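Local structure of subclass B3 metallo-beta-lactamase (Sphingobium indicum, 7LUU) at residues Gly155-Asp160 / Gly168-Val173; Leu76-Ile81 / Asp91-Gln96; Val221-Leu226 / Arg253-Leu258; Ser191-Ala196 / Thr206-Ala211. The protein probably hydrolyses beta-lactam antibiotics, as a subclass B3 metallo-beta-lactamase with two zinc ions in its active site. One frame throughout, in Å; residues are numbered along the deposited sequence.

Contact 1. Residues Gly155-Asp160 / Gly168-Val173; sequences GAHAKD and GAWPAV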
loop_
_atom_site.group_PDB
_atom_site.type_symbol
_atom_site.label_atom_id
_atom_site.label_comp_id
_atom_site.label_asym_id
_atom_site.label_seq_id
_atom_site.Cartn_x
_atom_site.Cartn_y
_atom_site.Cartn_z
ATOM N N GLY A 155 -15.494 -1.448 -2.181
ATOM C CA GLY A 155 -15.338 -0.861 -0.843
ATOM C C GLY A 155 -15.760 -1.818 0.253
ATOM O O GLY A 155 -16.326 -1.389 1.276
ATOM N N ALA A 156 -15.465 -3.106 0.075
ATOM C CA ALA A 156 -15.851 -4.133 1.036
ATOM C C ALA A 156 -14.949 -5.348 0.822
ATOM O O ALA A 156 -14.318 -5.474 -0.236
ATOM C CB ALA A 156 -17.319 -4.551 0.864
ATOM N N HIS A 157 -14.925 -6.233 1.805
ATOM C CA HIS A 157 -14.070 -7.427 1.716
ATOM C C HIS A 157 -14.558 -8.428 0.684
ATOM O O HIS A 157 -15.746 -8.808 0.663
ATOM C CB HIS A 157 -14.029 -8.195 3.075
ATOM C CG HIS A 157 -13.409 -7.418 4.212
ATOM N ND1 HIS A 157 -12.049 -7.236 4.346
ATOM C CD2 HIS A 157 -13.983 -6.769 5.255
ATOM C CE1 HIS A 157 -11.798 -6.559 5.465
ATOM N NE2 HIS A 157 -12.952 -6.270 6.035
ATOM N N ALA A 158 -13.603 -8.971 -0.105
ATOM C CA ALA A 158 -13.905 -10.087 -0.989
ATOM C C ALA A 158 -14.086 -11.384 -0.182
ATOM O O ALA A 158 -13.570 -11.526 0.930
ATOM C CB ALA A 158 -12.752 -10.277 -1.969
ATOM N N LYS A 159 -14.791 -12.352 -0.791
ATOM C CA LYS A 159 -15.088 -13.596 -0.071
ATOM C C LYS A 159 -13.838 -14.370 0.325
ATOM O O LYS A 159 -13.865 -15.077 1.357
ATOM C CB LYS A 159 -16.016 -14.477 -0.914
ATOM C CG LYS A 159 -17.480 -13.911 -0.924
ATOM C CD LYS A 159 -18.383 -14.756 -1.804
ATOM C CE LYS A 159 -19.748 -14.097 -1.964
ATOM N NZ LYS A 159 -20.676 -15.048 -2.649
ATOM N N ASP A 160 -12.752 -14.301 -0.471
ATOM C CA ASP A 160 -11.532 -15.023 -0.119
ATOM C C ASP A 160 -10.547 -14.183 0.674
ATOM O O ASP A 160 -9.428 -14.619 0.880
ATOM C CB ASP A 160 -10.816 -15.606 -1.357
ATOM C CG ASP A 160 -10.325 -14.565 -2.353
ATOM O OD1 ASP A 160 -10.451 -13.307 -2.138
ATOM O OD2 ASP A 160 -9.779 -15.024 -3.394
ATOM N N GLY A 168 -18.091 -4.720 7.180
ATOM C CA GLY A 168 -17.856 -3.287 7.050
ATOM C C GLY A 168 -17.877 -2.821 5.594
ATOM O O GLY A 168 -17.906 -3.612 4.632
ATOM N N ALA A 169 -17.885 -1.493 5.442
ATOM C CA ALA A 169 -17.818 -0.883 4.121
ATOM C C ALA A 169 -17.010 0.393 4.223
ATOM O O ALA A 169 -16.981 1.042 5.274
ATOM C CB ALA A 169 -19.243 -0.568 3.591
ATOM N N TRP A 170 -16.356 0.751 3.139
ATOM C CA TRP A 170 -15.565 1.970 3.120
ATOM C C TRP A 170 -15.710 2.602 1.738
ATOM O O TRP A 170 -16.318 1.970 0.849
ATOM C CB TRP A 170 -14.089 1.687 3.481
ATOM C CG TRP A 170 -13.475 0.450 2.834
ATOM C CD1 TRP A 170 -12.722 0.422 1.687
ATOM C CD2 TRP A 170 -13.564 -0.873 3.324
ATOM N NE1 TRP A 170 -12.314 -0.888 1.453
ATOM C CE2 TRP A 170 -12.878 -1.697 2.425
ATOM C CE3 TRP A 170 -14.234 -1.457 4.456
ATOM C CZ2 TRP A 170 -12.775 -3.093 2.609
ATOM C CZ3 TRP A 170 -14.115 -2.868 4.649
ATOM C CH2 TRP A 170 -13.404 -3.656 3.709
ATOM N N PRO A 171 -15.237 3.837 1.526
ATOM C CA PRO A 171 -15.521 4.541 0.259
ATOM C C PRO A 171 -15.105 3.723 -0.964
ATOM O O PRO A 171 -13.931 3.312 -1.113
ATOM C CB PRO A 171 -14.708 5.845 0.396
ATOM C CG PRO A 171 -14.702 6.066 1.960
ATOM C CD PRO A 171 -14.532 4.700 2.510
ATOM N N ALA A 172 -16.034 3.549 -1.899
ATOM C CA ALA A 172 -15.750 2.787 -3.109
ATOM C C ALA A 172 -15.129 3.669 -4.185
ATOM O O ALA A 172 -15.369 4.872 -4.257
ATOM C CB ALA A 172 -17.014 2.125 -3.667
ATOM N N VAL A 173 -14.328 3.042 -5.044
ATOM C CA VAL A 173 -13.619 3.739 -6.105
ATOM C C VAL A 173 -14.169 3.258 -7.431
ATOM O O VAL A 173 -14.282 2.053 -7.650
ATOM C CB VAL A 173 -12.106 3.395 -6.050
ATOM C CG1 VAL A 173 -11.291 4.051 -7.227
ATOM C CG2 VAL A 173 -11.510 3.768 -4.748
HETATM O O HOH W 1 -16.705 -6.058 4.057
#
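In the long loop between helix 146-154 and strand 176-178, beside the zinc site, Trp170 lies across the backbone of Gly155 and Ala156 and reaches His157. The Trp170 ring receives this backbone over one face. Gly155 CA stands 4.0 Å from the centroid of the Trp170 five-membered ring and Ala156 CA 3.9 Å from that of its six-membered ring, both CH-pi contacts close to the ring normal. An indole is wide enough to take two successive residues. Its far edge then meets His157 in a T-shaped stack with planes at 78°, the Trp170 atom CH2 sitting over the centre of the imidazole, 3.5 Å from His157 CD2. Trp170 CG lies between its own backbone N and carbonyl carbon (chi1 43°), which sets CG 3.7 Å from Gly155 O.

One direct backbone bond fastens the loop: Trp170 N gives its hydrogen to Gly155 O at 2.8 Å. Glycine suits position 155 because phi is positive just after the helix and because a CB would collide with Trp170 O. A water extends the link, accepting from His157 N at 2.9 Å and donating to Gly168 O at 2.8 Å.

His157 ND1 is hydrogen-bonded to Asp161, and the His157 ring also meets that of His124, a zinc ligand, so His157 stands in the second shell of the metal site and Trp170 backs it one layer further out. At the far end of the segment, Pro171 and Val173 rest on helix 131-138, and Val173 pairs through its backbone with Leu152 of helix 146-154.

Contact 2. Residues Leu76-Ile81 / Asp91-Gln96; sequences LSVALI and DGALPQ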
loop_
_atom_site.group_PDB
_atom_site.type_symbol
_atom_site.label_atom_id
_atom_site.label_comp_id
_atom_site.label_asym_id
_atom_site.label_seq_id
_atom_site.Cartn_x
_atom_site.Cartn_y
_atom_site.Cartn_z
ATOM N N LEU A 76 0.942 4.827 8.998
ATOM C CA LEU A 76 0.471 4.443 7.642
ATOM C C LEU A 76 1.274 5.240 6.649
ATOM O O LEU A 76 1.254 6.484 6.655
ATOM C CB LEU A 76 -1.047 4.760 7.496
ATOM C CG LEU A 76 -1.996 3.952 8.390
ATOM C CD1 LEU A 76 -3.407 4.506 8.367
ATOM C CD2 LEU A 76 -1.987 2.488 7.903
ATOM N N SER A 77 1.920 4.530 5.744
ATOM C CA SER A 77 2.756 5.187 4.740
ATOM C C SER A 77 1.918 5.645 3.563
ATOM O O SER A 77 1.070 4.898 3.059
ATOM C CB SER A 77 3.832 4.225 4.219
ATOM O OG SER A 77 4.661 3.805 5.321
ATOM N N VAL A 78 2.192 6.870 3.108
ATOM C CA VAL A 78 1.665 7.382 1.829
ATOM C C VAL A 78 2.836 8.037 1.103
ATOM O O VAL A 78 3.521 8.892 1.690
ATOM C CB VAL A 78 0.531 8.419 2.056
ATOM C CG1 VAL A 78 -0.010 8.955 0.696
ATOM C CG2 VAL A 78 -0.594 7.814 2.954
ATOM N N ALA A 79 3.097 7.629 -0.143
ATOM C CA ALA A 79 4.236 8.197 -0.889
ATOM C C ALA A 79 3.750 9.156 -1.965
ATOM O O ALA A 79 2.604 9.082 -2.404
ATOM C CB ALA A 79 5.068 7.101 -1.568
ATOM N N LEU A 80 4.630 10.069 -2.387
ATOM C CA LEU A 80 4.337 11.055 -3.445
ATOM C C LEU A 80 5.557 11.070 -4.353
ATOM O O LEU A 80 6.688 11.185 -3.869
ATOM C CB LEU A 80 4.077 12.462 -2.860
ATOM C CG LEU A 80 3.891 13.473 -3.965
ATOM C CD1 LEU A 80 2.422 13.319 -4.493
ATOM C CD2 LEU A 80 4.085 14.847 -3.293
ATOM N N ILE A 81 5.339 10.843 -5.645
ATOM C CA ILE A 81 6.428 10.857 -6.637
ATOM C C ILE A 81 6.188 12.007 -7.585
ATOM O O ILE A 81 5.120 12.082 -8.210
ATOM C CB ILE A 81 6.485 9.535 -7.437
ATOM C CG1 ILE A 81 6.583 8.349 -6.470
ATOM C CG2 ILE A 81 7.661 9.558 -8.492
ATOM C CD1 ILE A 81 6.355 7.027 -7.203
ATOM N N ASP A 91 -1.155 4.882 -2.021
ATOM C CA ASP A 91 -2.132 4.663 -0.939
ATOM C C ASP A 91 -2.772 5.962 -0.449
ATOM O O ASP A 91 -2.455 7.086 -0.902
ATOM C CB ASP A 91 -1.495 3.844 0.209
ATOM C CG ASP A 91 -1.476 2.344 -0.118
ATOM O OD1 ASP A 91 -2.216 1.895 -1.031
ATOM O OD2 ASP A 91 -0.746 1.618 0.535
ATOM N N GLY A 92 -3.774 5.772 0.412
ATOM C CA GLY A 92 -4.627 6.900 0.809
ATOM C C GLY A 92 -5.045 6.864 2.261
ATOM O O GLY A 92 -5.897 7.671 2.649
ATOM N N ALA A 93 -4.474 5.988 3.082
ATOM C CA ALA A 93 -4.833 5.883 4.498
ATOM C C ALA A 93 -6.367 5.793 4.685
ATOM O O ALA A 93 -7.085 5.178 3.873
ATOM C CB ALA A 93 -4.171 7.020 5.319
ATOM N N LEU A 94 -6.854 6.316 5.834
ATOM C CA LEU A 94 -8.280 6.238 6.191
ATOM C C LEU A 94 -9.083 7.343 5.497
ATOM O O LEU A 94 -8.522 8.301 4.963
ATOM C CB LEU A 94 -8.421 6.413 7.697
ATOM C CG LEU A 94 -7.820 5.282 8.538
ATOM C CD1 LEU A 94 -7.898 5.763 10.007
ATOM C CD2 LEU A 94 -8.681 4.126 8.437
ATOM N N PRO A 95 -10.422 7.235 5.455
ATOM C CA PRO A 95 -11.183 8.293 4.763
ATOM C C PRO A 95 -10.886 9.704 5.299
ATOM O O PRO A 95 -10.749 10.669 4.530
ATOM C CB PRO A 95 -12.647 7.878 5.008
ATOM C CG PRO A 95 -12.531 6.293 5.073
ATOM C CD PRO A 95 -11.291 6.104 5.915
ATOM N N GLN A 96 -10.836 9.869 6.626
ATOM C CA GLN A 96 -10.607 11.192 7.169
ATOM C C GLN A 96 -9.173 11.663 6.968
ATOM O O GLN A 96 -8.902 12.836 7.230
ATOM C CB GLN A 96 -10.972 11.191 8.666
ATOM C CG GLN A 96 -10.049 10.320 9.553
ATOM C CD GLN A 96 -10.569 8.878 9.791
ATOM O OE1 GLN A 96 -11.116 8.215 8.889
ATOM N NE2 GLN A 96 -10.374 8.393 11.015
HETATM O O HOH W 2 -0.155 2.428 3.047
#
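Leu76 CG is anti to its carbonyl carbon (chi1 -65°), and with CD1 extended beyond it (chi2 169°) the side chain reaches Ala93; Val78 CG1, anti to its backbone N (chi1 180°), lies against Asp91. These contacts join the entry to strand 79-82 with the loop that leaves its antiparallel neighbour, strand 87-90, in the seven-stranded sheet of the metallo-beta-lactamase fold. Leu76 CD1 is 4.0 Å from Ala93 CB and also approaches Leu94 CG. Val78 CG2 covers the same methyl more loosely, at 4.4 Å from Ala93 CB. A small residue suits position 93, where its CB points toward 76-81 and two branched side chains converge on it.

One side of the contact borders the zinc site: Leu76 packs on His127 and His267, both zinc ligands, and Asp91 touches His127 while its OD2 is hydrogen-bonded to Thr121. Packing on His127 puts the buried Asp91 in the second shell. Its backbone O has no hydrogen-bonding partner in the model and faces a methyl, Val78 CG1, at 3.5 Å. No direct hydrogen bond crosses between the segments; instead one water donates to both sides, to Ser77 O at 2.8 Å and to Asp91 OD2 at 2.7 Å.

Contact 3. Residues Val221-Leu226 / Arg253-Leu258; sequences VFASSL and RRMGAL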
loop_
_atom_site.group_PDB
_atom_site.type_symbol
_atom_site.label_atom_id
_atom_site.label_comp_id
_atom_site.label_asym_id
_atom_site.label_seq_id
_atom_site.Cartn_x
_atom_site.Cartn_y
_atom_site.Cartn_z
ATOM N N VAL A 221 11.254 0.627 -3.155
ATOM C CA VAL A 221 10.164 -0.325 -3.145
ATOM C C VAL A 221 9.141 0.159 -2.126
ATOM O O VAL A 221 9.490 0.320 -0.957
ATOM C CB VAL A 221 10.668 -1.714 -2.721
ATOM C CG1 VAL A 221 9.490 -2.717 -2.595
ATOM C CG2 VAL A 221 11.638 -2.207 -3.808
ATOM N N PHE A 222 7.864 0.295 -2.547
ATOM C CA PHE A 222 6.772 0.562 -1.613
ATOM C C PHE A 222 6.049 -0.755 -1.484
ATOM O O PHE A 222 5.345 -1.176 -2.427
ATOM C CB PHE A 222 5.872 1.680 -2.154
ATOM C CG PHE A 222 4.839 2.186 -1.121
ATOM C CD1 PHE A 222 3.888 1.321 -0.619
ATOM C CD2 PHE A 222 4.898 3.509 -0.619
ATOM C CE1 PHE A 222 2.936 1.766 0.265
ATOM C CE2 PHE A 222 3.928 3.968 0.263
ATOM C CZ PHE A 222 2.953 3.103 0.720
ATOM N N ALA A 223 6.289 -1.448 -0.360
ATOM C CA ALA A 223 5.835 -2.847 -0.175
ATOM C C ALA A 223 4.452 -2.884 0.420
ATOM O O ALA A 223 4.161 -2.162 1.378
ATOM C CB ALA A 223 6.809 -3.594 0.776
ATOM N N SER A 224 3.564 -3.693 -0.182
ATOM C CA SER A 224 2.311 -3.978 0.501
ATOM C C SER A 224 2.579 -4.741 1.782
ATOM O O SER A 224 3.644 -5.368 1.958
ATOM C CB SER A 224 1.371 -4.829 -0.362
ATOM O OG SER A 224 1.897 -6.186 -0.430
ATOM N N SER A 225 1.645 -4.587 2.729
ATOM C CA SER A 225 1.656 -5.490 3.875
ATOM C C SER A 225 1.782 -6.927 3.423
ATOM O O SER A 225 1.119 -7.355 2.483
ATOM C CB SER A 225 0.387 -5.306 4.672
ATOM O OG SER A 225 0.381 -6.234 5.778
ATOM N N LEU A 226 2.623 -7.690 4.147
ATOM C CA LEU A 226 2.680 -9.144 4.066
ATOM C C LEU A 226 2.251 -9.765 5.394
ATOM O O LEU A 226 2.714 -10.847 5.739
ATOM C CB LEU A 226 4.103 -9.597 3.686
ATOM C CG LEU A 226 4.610 -9.156 2.284
ATOM C CD1 LEU A 226 6.097 -9.566 2.070
ATOM C CD2 LEU A 226 3.730 -9.714 1.139
ATOM N N ARG A 253 9.418 -14.792 -2.786
ATOM C CA ARG A 253 10.349 -14.924 -3.911
ATOM C C ARG A 253 10.511 -13.590 -4.635
ATOM O O ARG A 253 11.649 -13.174 -4.934
ATOM C CB ARG A 253 9.876 -15.992 -4.915
ATOM C CG ARG A 253 9.872 -17.451 -4.368
ATOM C CD ARG A 253 9.613 -18.543 -5.471
ATOM N NE ARG A 253 8.274 -18.496 -6.060
ATOM C CZ ARG A 253 7.207 -19.144 -5.565
ATOM N NH1 ARG A 253 7.316 -19.887 -4.471
ATOM N NH2 ARG A 253 6.050 -19.049 -6.163
ATOM N N ARG A 254 9.399 -12.867 -4.817
ATOM C CA ARG A 254 9.449 -11.551 -5.455
ATOM C C ARG A 254 10.265 -10.600 -4.611
ATOM O O ARG A 254 11.156 -9.890 -5.116
ATOM C CB ARG A 254 8.037 -10.990 -5.660
ATOM C CG ARG A 254 8.019 -9.513 -6.095
ATOM C CD ARG A 254 8.709 -9.393 -7.477
ATOM N NE ARG A 254 8.090 -10.345 -8.402
ATOM C CZ ARG A 254 8.749 -11.053 -9.322
ATOM N NH1 ARG A 254 10.070 -10.911 -9.476
ATOM N NH2 ARG A 254 8.103 -11.937 -10.078
ATOM N N MET A 255 9.937 -10.521 -3.314
ATOM C CA MET A 255 10.619 -9.548 -2.458
ATOM C C MET A 255 12.114 -9.866 -2.302
ATOM O O MET A 255 12.924 -8.954 -2.151
ATOM C CB MET A 255 9.923 -9.513 -1.087
ATOM C CG MET A 255 8.566 -8.875 -1.170
ATOM S SD MET A 255 8.554 -7.109 -1.673
ATOM C CE MET A 255 9.379 -6.456 -0.288
ATOM N N GLY A 256 12.504 -11.127 -2.415
ATOM C CA GLY A 256 13.919 -11.475 -2.457
ATOM C C GLY A 256 14.611 -11.115 -3.763
ATOM O O GLY A 256 15.830 -10.891 -3.755
ATOM N N ALA A 257 13.876 -11.040 -4.871
ATOM C CA ALA A 257 14.425 -10.701 -6.184
ATOM C C ALA A 257 14.537 -9.199 -6.445
ATOM O O ALA A 257 15.315 -8.789 -7.317
ATOM C CB ALA A 257 13.570 -11.303 -7.307
ATOM N N LEU A 258 13.755 -8.364 -5.758
ATOM C CA LEU A 258 13.722 -6.959 -6.098
ATOM C C LEU A 258 15.030 -6.280 -5.788
ATOM O O LEU A 258 15.649 -6.530 -4.751
ATOM C CB LEU A 258 12.629 -6.243 -5.295
ATOM C CG LEU A 258 11.229 -6.399 -5.779
ATOM C CD1 LEU A 258 10.246 -5.843 -4.752
ATOM C CD2 LEU A 258 11.080 -5.770 -7.187
#
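Met255 carries the middle of this contact, touching Val221, Ala223 and Leu226 with different parts of one flexible chain. Its terminal CE comes to 4.0 Å from Ala223 CB and, more loosely, to 4.4 Å from Val221 CG1, while further back its CG is 4.1 Å from Leu226 CD1. The thioether is bent at both chi2 (-63°) and chi3 (-65°); the second bend places CE, which ends up beside the small methyl of Ala223. An unbranched, pliable side chain fits here, since it has to bridge backbones whose CA atoms, in Ala223 and Met255, are 8.5 Å apart. One turn on, Leu258 CD1 meets both branches of Val221, CG1 at 3.9 Å and CG2 at 4.0 Å, the two side chains crossing obliquely. Every one of these touches is apolar, and no hydrogen bond links the segments.

The pairing is the strand-to-helix packing of a beta-alpha-beta unit made of strand 216-223, helix 242-257 and strand 262-265, in which the helix covers one side of the six-stranded sheet. Leu258 is the first residue beyond the helical conformation, and its CB points toward the strand.

Farther out, helix 282-300 closes round the same residues: Cys283 touches Val221 and Met255, and Tyr286 touches Ala223 and Leu226. Backbone bonds from Val221 and Ala223 to strand 262-265 hold 221-223 in the sheet, and Leu226 O is hydrogen-bonded to Ser290 OG. Ser225, on the loop just beyond the strand, packs against the zinc ligands Glu122 and His200.

Contact 4. Residues Ser191-Ala196 / Thr206-Ala211; sequences SITAHA and TWSWNA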
loop_
_atom_site.group_PDB
_atom_site.type_symbol
_atom_site.label_atom_id
_atom_site.label_comp_id
_atom_site.label_asym_id
_atom_site.label_seq_id
_atom_site.Cartn_x
_atom_site.Cartn_y
_atom_site.Cartn_z
ATOM N N SER A 191 9.378 5.531 -14.119
ATOM C CA SER A 191 8.944 4.208 -14.583
ATOM C C SER A 191 8.622 3.424 -13.332
ATOM O O SER A 191 9.529 3.106 -12.551
ATOM C CB SER A 191 10.006 3.472 -15.382
ATOM O OG SER A 191 10.249 4.233 -16.556
ATOM N N ILE A 192 7.354 3.093 -13.128
ATOM C CA ILE A 192 6.957 2.409 -11.895
ATOM C C ILE A 192 6.501 0.994 -12.244
ATOM O O ILE A 192 5.551 0.819 -13.013
ATOM C CB ILE A 192 5.827 3.186 -11.209
ATOM C CG1 ILE A 192 6.336 4.641 -10.926
ATOM C CG2 ILE A 192 5.442 2.493 -9.899
ATOM C CD1 ILE A 192 5.153 5.638 -10.682
ATOM N N THR A 193 7.077 -0.012 -11.612
ATOM C CA THR A 193 6.685 -1.378 -11.936
ATOM C C THR A 193 5.739 -1.926 -10.878
ATOM O O THR A 193 5.967 -1.752 -9.681
ATOM C CB THR A 193 7.893 -2.306 -12.074
ATOM O OG1 THR A 193 8.748 -1.809 -13.124
ATOM C CG2 THR A 193 7.446 -3.724 -12.405
ATOM N N ALA A 194 4.665 -2.597 -11.329
ATOM C CA ALA A 194 3.713 -3.274 -10.417
ATOM C C ALA A 194 4.193 -4.705 -10.164
ATOM O O ALA A 194 4.572 -5.416 -11.114
ATOM C CB ALA A 194 2.317 -3.299 -11.091
ATOM N N HIS A 195 4.175 -5.143 -8.898
ATOM C CA HIS A 195 4.526 -6.529 -8.559
ATOM C C HIS A 195 3.408 -7.120 -7.733
ATOM O O HIS A 195 3.142 -6.644 -6.634
ATOM C CB HIS A 195 5.830 -6.629 -7.769
ATOM C CG HIS A 195 6.954 -5.899 -8.395
ATOM N ND1 HIS A 195 7.803 -6.459 -9.333
ATOM C CD2 HIS A 195 7.353 -4.612 -8.235
ATOM C CE1 HIS A 195 8.711 -5.561 -9.689
ATOM N NE2 HIS A 195 8.465 -4.428 -9.047
ATOM N N ALA A 196 2.791 -8.180 -8.222
ATOM C CA ALA A 196 1.792 -8.851 -7.378
ATOM C C ALA A 196 2.472 -9.419 -6.150
ATOM O O ALA A 196 3.417 -10.228 -6.278
ATOM C CB ALA A 196 1.117 -9.986 -8.153
ATOM N N THR A 206 2.791 -4.500 -4.726
ATOM C CA THR A 206 3.976 -3.731 -4.359
ATOM C C THR A 206 4.432 -2.954 -5.587
ATOM O O THR A 206 4.260 -3.395 -6.715
ATOM C CB THR A 206 5.046 -4.725 -3.874
ATOM O OG1 THR A 206 4.628 -5.259 -2.625
ATOM C CG2 THR A 206 6.480 -4.093 -3.752
ATOM N N TRP A 207 4.982 -1.762 -5.364
ATOM C CA TRP A 207 5.381 -0.860 -6.432
ATOM C C TRP A 207 6.858 -0.558 -6.328
ATOM O O TRP A 207 7.322 -0.223 -5.239
ATOM C CB TRP A 207 4.557 0.458 -6.275
ATOM C CG TRP A 207 3.069 0.190 -6.129
ATOM C CD1 TRP A 207 2.347 0.041 -4.935
ATOM C CD2 TRP A 207 2.165 -0.116 -7.187
ATOM N NE1 TRP A 207 1.016 -0.255 -5.240
ATOM C CE2 TRP A 207 0.890 -0.388 -6.603
ATOM C CE3 TRP A 207 2.312 -0.179 -8.601
ATOM C CZ2 TRP A 207 -0.237 -0.676 -7.380
ATOM C CZ3 TRP A 207 1.207 -0.443 -9.352
ATOM C CH2 TRP A 207 -0.068 -0.715 -8.738
ATOM N N SER A 208 7.568 -0.520 -7.476
ATOM C CA SER A 208 8.974 -0.164 -7.428
ATOM C C SER A 208 9.319 0.849 -8.508
ATOM O O SER A 208 8.729 0.872 -9.601
ATOM C CB SER A 208 9.871 -1.429 -7.588
ATOM O OG SER A 208 9.687 -1.985 -8.914
ATOM N N TRP A 209 10.321 1.674 -8.201
ATOM C CA TRP A 209 10.759 2.631 -9.184
ATOM C C TRP A 209 12.106 3.191 -8.762
ATOM O O TRP A 209 12.509 3.092 -7.604
ATOM C CB TRP A 209 9.708 3.768 -9.300
ATOM C CG TRP A 209 9.664 4.694 -8.070
ATOM C CD1 TRP A 209 10.276 5.917 -7.886
ATOM C CD2 TRP A 209 8.957 4.412 -6.838
ATOM N NE1 TRP A 209 9.972 6.426 -6.626
ATOM C CE2 TRP A 209 9.137 5.544 -5.983
ATOM C CE3 TRP A 209 8.154 3.367 -6.424
ATOM C CZ2 TRP A 209 8.612 5.604 -4.673
ATOM C CZ3 TRP A 209 7.575 3.429 -5.087
ATOM C CH2 TRP A 209 7.836 4.554 -4.250
ATOM N N ASN A 210 12.789 3.835 -9.713
ATOM C CA ASN A 210 14.057 4.533 -9.449
ATOM C C ASN A 210 13.814 6.010 -9.143
ATOM O O ASN A 210 12.986 6.667 -9.791
ATOM C CB ASN A 210 14.957 4.438 -10.681
ATOM C CG ASN A 210 15.827 3.185 -10.697
ATOM O OD1 ASN A 210 15.821 2.403 -9.739
ATOM N ND2 ASN A 210 16.605 2.999 -11.790
ATOM N N ALA A 211 14.543 6.515 -8.138
ATOM C CA ALA A 211 14.598 7.932 -7.809
ATOM C C ALA A 211 16.040 8.360 -7.934
ATOM O O ALA A 211 16.943 7.618 -7.521
ATOM C CB ALA A 211 14.054 8.203 -6.387
HETATM O O HOH W 3 12.194 3.593 -12.431
HETATM O O HOH W 4 11.519 5.957 -12.127
#
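The imidazole of His195 meets Ser208 OG at its edge, in the ring plane: NE2 and OG are 2.7 Å apart in a nearly straight hydrogen bond in which either may be the donor. Ser208 OG sits between its own backbone N and carbonyl carbon (chi1 66°), beside Thr193 CB at 3.6 Å. A histidine and a small hydroxyl residue suit these partly exposed positions, where a polar bond can span two strands diagonally.

The opposite face is apolar. The Trp207 indole approaches Ala194 obliquely, its CZ3 3.5 Å from Ala194 CB, and the methyl is small enough to admit it. Next along, Ile192 lies side by side with Trp209, CG1 being 3.8 Å from Trp209 CB. The Trp209 ring leads away to the other sheet, where NE1 is hydrogen-bonded to Ser68 OG.

Between the two faces runs the backbone pairing. Thr193 and Ser208 exchange both N-H...O bonds, Thr193 N to Ser208 O at 2.7 Å being the shorter; His195 and Thr206 form a second hydrogen-bonded pair, with Thr206 N to His195 O at 2.9 Å. Toward Ser191 direct bonding gives way to two waters that bridge its backbone to that of Asn210.

With strand directions 156° apart, this is an antiparallel beta hairpin, whose loop carries zinc ligand His200, of the six-stranded sheet, one of the two sheets of the alpha-beta/beta-alpha sandwich characteristic of metallo-beta-lactamases.

How the contacts relate
Along the chain contact 2 comes first, then contact 1, contact 4 and contact 3. Contacts 3 and 4, with centres 10 Å apart, share the six-stranded sheet, where strands 205-213 and 216-223 are neighbours, and Leu258 touches His195. Contact 2 belongs to the seven-stranded sheet and faces both across the sandwich: Phe222 packs on Ser77 and Ala79, and Ile81 on Trp209 and Ile192. Contact 1 lies in a peripheral loop, its centre about 25 Å from that of contact 4, and touches contact 2 through Pro171 and Pro95. Contacts 1 and 2, and the 224-226 end of contact 3, border the zinc site, while contact 4 lies farther from the metals.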